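Local coordinates for uncharacterized protein lp_0118 (Lactobacillus plantarum, PDB 3K2Y) that is uncharacterized but, as a HIRAN-domain protein, probably binds nucleic acid, at residues A49-T54 and L60-R65. Sequence-based numbering, arbitrary orientation.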
ATOM      1  N   ALA A  49      -2.824   3.382   7.369  1.00 15.45           N
ATOM      2  CA  ALA A  49      -1.404   3.367   7.049  1.00 16.25           C
ATOM      3  C   ALA A  49      -0.595   4.475   7.707  1.00 17.22           C
ATOM      4  O   ALA A  49      -1.071   5.600   7.889  1.00 15.85           O
ATOM      5  CB  ALA A  49      -1.216   3.433   5.537  1.00 18.13           C
ATOM      6  N   ILE A  50       0.638   4.124   8.056  1.00 17.16           N
ATOM      7  CA  ILE A  50       1.591   5.036   8.666  1.00 16.40           C
ATOM      8  C   ILE A  50       2.975   4.625   8.184  1.00 17.55           C
ATOM      9  O   ILE A  50       3.519   3.611   8.632  1.00 16.75           O
ATOM     10  CB  ILE A  50       1.599   4.950  10.204  1.00 15.19           C
ATOM     11  CG1 ILE A  50       0.231   5.311  10.773  1.00 16.36           C
ATOM     12  CG2 ILE A  50       2.640   5.909  10.760  1.00 13.56           C
ATOM     13  CD1 ILE A  50       0.140   5.076  12.271  1.00 17.13           C
ATOM     14  N   SER A  51       3.532   5.401   7.259  1.00 17.95           N
ATOM     15  CA  SER A  51       4.860   5.113   6.743  1.00 19.05           C
ATOM     16  C   SER A  51       5.924   5.640   7.700  1.00 21.69           C
ATOM     17  O   SER A  51       5.700   6.603   8.439  1.00 22.05           O
ATOM     18  CB  SER A  51       5.047   5.720   5.344  1.00 19.11           C
ATOM     19  OG  SER A  51       4.636   7.077   5.284  1.00 17.97           O
ATOM     20  N   VAL A  52       7.079   4.984   7.693  1.00 24.43           N
ATOM     21  CA  VAL A  52       8.188   5.362   8.553  1.00 26.06           C
ATOM     22  C   VAL A  52       9.307   5.950   7.696  1.00 29.28           C
ATOM     23  O   VAL A  52       9.506   5.535   6.549  1.00 30.69           O
ATOM     24  CB  VAL A  52       8.709   4.137   9.337  1.00 24.34           C
ATOM     25  CG1 VAL A  52       9.775   4.566  10.343  1.00 23.77           C
ATOM     26  CG2 VAL A  52       7.542   3.449  10.041  1.00 22.09           C
ATOM     27  N   TRP A  53      10.024   6.925   8.243  1.00 31.45           N
ATOM     28  CA  TRP A  53      11.098   7.571   7.504  1.00 32.06           C
ATOM     29  C   TRP A  53      12.302   7.926   8.368  1.00 33.40           C
ATOM     30  O   TRP A  53      12.204   8.012   9.593  1.00 34.66           O
ATOM     31  CB  TRP A  53      10.580   8.845   6.836  1.00 30.80           C
ATOM     32  CG  TRP A  53       9.356   8.652   6.000  1.00 30.42           C
ATOM     33  CD1 TRP A  53       8.092   8.384   6.443  1.00 29.03           C
ATOM     34  CD2 TRP A  53       9.271   8.735   4.574  1.00 30.49           C
ATOM     35  NE1 TRP A  53       7.226   8.298   5.382  1.00 28.95           N
ATOM     36  CE2 TRP A  53       7.920   8.509   4.222  1.00 29.52           C
ATOM     37  CE3 TRP A  53      10.206   8.981   3.557  1.00 31.26           C
ATOM     38  CZ2 TRP A  53       7.479   8.521   2.895  1.00 30.78           C
ATOM     39  CZ3 TRP A  53       9.767   8.993   2.234  1.00 30.96           C
ATOM     40  CH2 TRP A  53       8.414   8.764   1.916  1.00 33.26           C
ATOM     41  N   THR A  54      13.438   8.127   7.707  1.00 34.37           N
ATOM     42  CA  THR A  54      14.680   8.499   8.371  1.00 34.74           C
ATOM     43  C   THR A  54      14.658  10.007   8.577  1.00 34.20           C
ATOM     44  O   THR A  54      13.847  10.708   7.968  1.00 33.81           O
ATOM     45  CB  THR A  54      15.905   8.140   7.503  1.00 34.41           C
ATOM     46  OG1 THR A  54      16.015   6.716   7.404  1.00 34.64           O
ATOM     47  CG2 THR A  54      17.183   8.695   8.114  1.00 40.11           C
ATOM     48  N   LEU A  60      11.375   3.948   4.909  1.00 31.46           N
ATOM     49  CA  LEU A  60      11.831   2.688   5.482  1.00 29.33           C
ATOM     50  C   LEU A  60      10.760   1.616   5.366  1.00 29.05           C
ATOM     51  O   LEU A  60      11.068   0.424   5.318  1.00 29.21           O
ATOM     52  CB  LEU A  60      12.189   2.875   6.957  1.00 32.30           C
ATOM     53  CG  LEU A  60      13.584   3.389   7.311  1.00 32.86           C
ATOM     54  CD1 LEU A  60      13.897   4.634   6.521  1.00 35.96           C
ATOM     55  CD2 LEU A  60      13.647   3.672   8.797  1.00 34.95           C
ATOM     56  N   GLY A  61       9.501   2.045   5.335  1.00 28.55           N
ATOM     57  CA  GLY A  61       8.403   1.102   5.230  1.00 24.79           C
ATOM     58  C   GLY A  61       7.133   1.595   5.894  1.00 24.27           C
ATOM     59  O   GLY A  61       6.804   2.776   5.817  1.00 21.65           O
ATOM     60  N   TYR A  62       6.417   0.682   6.546  1.00 24.07           N
ATOM     61  CA  TYR A  62       5.169   1.014   7.226  1.00 22.43           C
ATOM     62  C   TYR A  62       5.056   0.330   8.572  1.00 24.05           C
ATOM     63  O   TYR A  62       5.751  -0.649   8.840  1.00 24.31           O
ATOM     64  CB  TYR A  62       3.964   0.580   6.389  1.00 21.47           C
ATOM     65  CG  TYR A  62       3.722   1.421   5.168  1.00 21.19           C
ATOM     66  CD1 TYR A  62       4.440   1.209   3.993  1.00 20.52           C
ATOM     67  CD2 TYR A  62       2.797   2.460   5.199  1.00 21.27           C
ATOM     68  CE1 TYR A  62       4.244   2.018   2.879  1.00 21.29           C
ATOM     69  CE2 TYR A  62       2.595   3.273   4.096  1.00 25.97           C
ATOM     70  CZ  TYR A  62       3.321   3.050   2.940  1.00 23.47           C
ATOM     71  OH  TYR A  62       3.141   3.886   1.867  1.00 24.84           O
ATOM     72  N   ILE A  63       4.172   0.855   9.419  1.00 25.19           N
ATOM     73  CA  ILE A  63       3.922   0.247  10.724  1.00 25.36           C
ATOM     74  C   ILE A  63       3.069  -0.963  10.357  1.00 24.42           C
ATOM     75  O   ILE A  63       2.119  -0.827   9.588  1.00 21.71           O
ATOM     76  CB  ILE A  63       3.068   1.159  11.645  1.00 26.01           C
ATOM     77  CG1 ILE A  63       3.764   2.507  11.874  1.00 27.43           C
ATOM     78  CG2 ILE A  63       2.796   0.447  12.968  1.00 23.66           C
ATOM     79  CD1 ILE A  63       4.961   2.449  12.789  1.00 30.10           C
ATOM     80  N   ALA A  64       3.402  -2.135  10.890  1.00 26.90           N
ATOM     81  CA  ALA A  64       2.646  -3.354  10.603  1.00 27.01           C
ATOM     82  C   ALA A  64       1.142  -3.125  10.756  1.00 28.48           C
ATOM     83  O   ALA A  64       0.699  -2.459  11.693  1.00 28.24           O
ATOM     84  CB  ALA A  64       3.102  -4.474  11.517  1.00 24.33           C
ATOM     85  N   ARG A  65       0.370  -3.685   9.829  1.00 30.66           N
ATOM     86  CA  ARG A  65      -1.088  -3.549   9.812  1.00 33.25           C
ATOM     87  C   ARG A  65      -1.792  -3.972  11.102  1.00 34.31           C
ATOM     88  O   ARG A  65      -2.848  -3.431  11.443  1.00 33.87           O
ATOM     89  CB  ARG A  65      -1.670  -4.330   8.628  1.00 33.45           C
ATOM     90  CG  ARG A  65      -3.187  -4.287   8.525  1.00 38.02           C
ATOM     91  CD  ARG A  65      -3.676  -4.970   7.257  1.00 40.07           C
ATOM     92  NE  ARG A  65      -3.308  -4.224   6.056  1.00 43.52           N
ATOM     93  CZ  ARG A  65      -3.483  -4.667   4.813  1.00 45.71           C
ATOM     94  NH1 ARG A  65      -4.021  -5.862   4.598  1.00 45.61           N
ATOM     95  NH2 ARG A  65      -3.120  -3.915   3.783  1.00 45.57           N
TER
HETATM   96  O   HOH W   1       0.859   1.184   8.303  1.00 25.07           O
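Ile63 packs against both Ile50 and Val52 on the inward face of this strand pair. Its CG1 lies 3.7 Å from Ile50 CB, and its CD1, turned along the run of strand 50-53 toward Val52, meets Val52 CG2 at 3.9 Å, the two side chains crossing at about a right angle. Val11 and Val13 of strand 4-14 and Tyr71 and Met75 of helix 68-76 extend this apolar layer. Val52 CG1 is more loosely apposed to Leu60 CD2, at 4.3 Å.

Between the strands, Val52 is bonded at both ends: its N donates to Gly61 O and its O accepts from Leu60 N, each at 2.9 Å. Gly61 has backbone angles at which a CB would jam against the carbonyl O of the residue before, which accounts for the glycine. Ile63 N donates to Ile50 O, and beyond it one water bridges Ile50 N and Ile63 O, continuing the pairing where direct bonds stop.

On the other face, Ser51 and Tyr62 form a non-hydrogen-bonded pair with CA atoms 4.1 Å apart. Ser51 CB sits over one face of the Tyr62 ring, 4.0 Å from its centroid and 24° off the normal, a CH-pi contact. Ser51 OG, placed between backbone N and carbonyl carbon (chi1 48°), accepts from Trp53 NE1 at 2.9 Å and also bonds Glu40, whose carboxylate together with Lys59 holds Tyr62 OH. A leucine in place of Tyr62 would probably cost Ser51 CB its CH-pi contact with a ring face and deprive Glu40 and Lys59 of their shared hydroxyl partner.

The segments 50-53 and 60-63 run 145° apart, antiparallel, and belong to the beta hairpin of strands 50-53 and 59-63, flanked by strands 34-39 and 4-14 in the closed antiparallel barrel of this HIRAN domain.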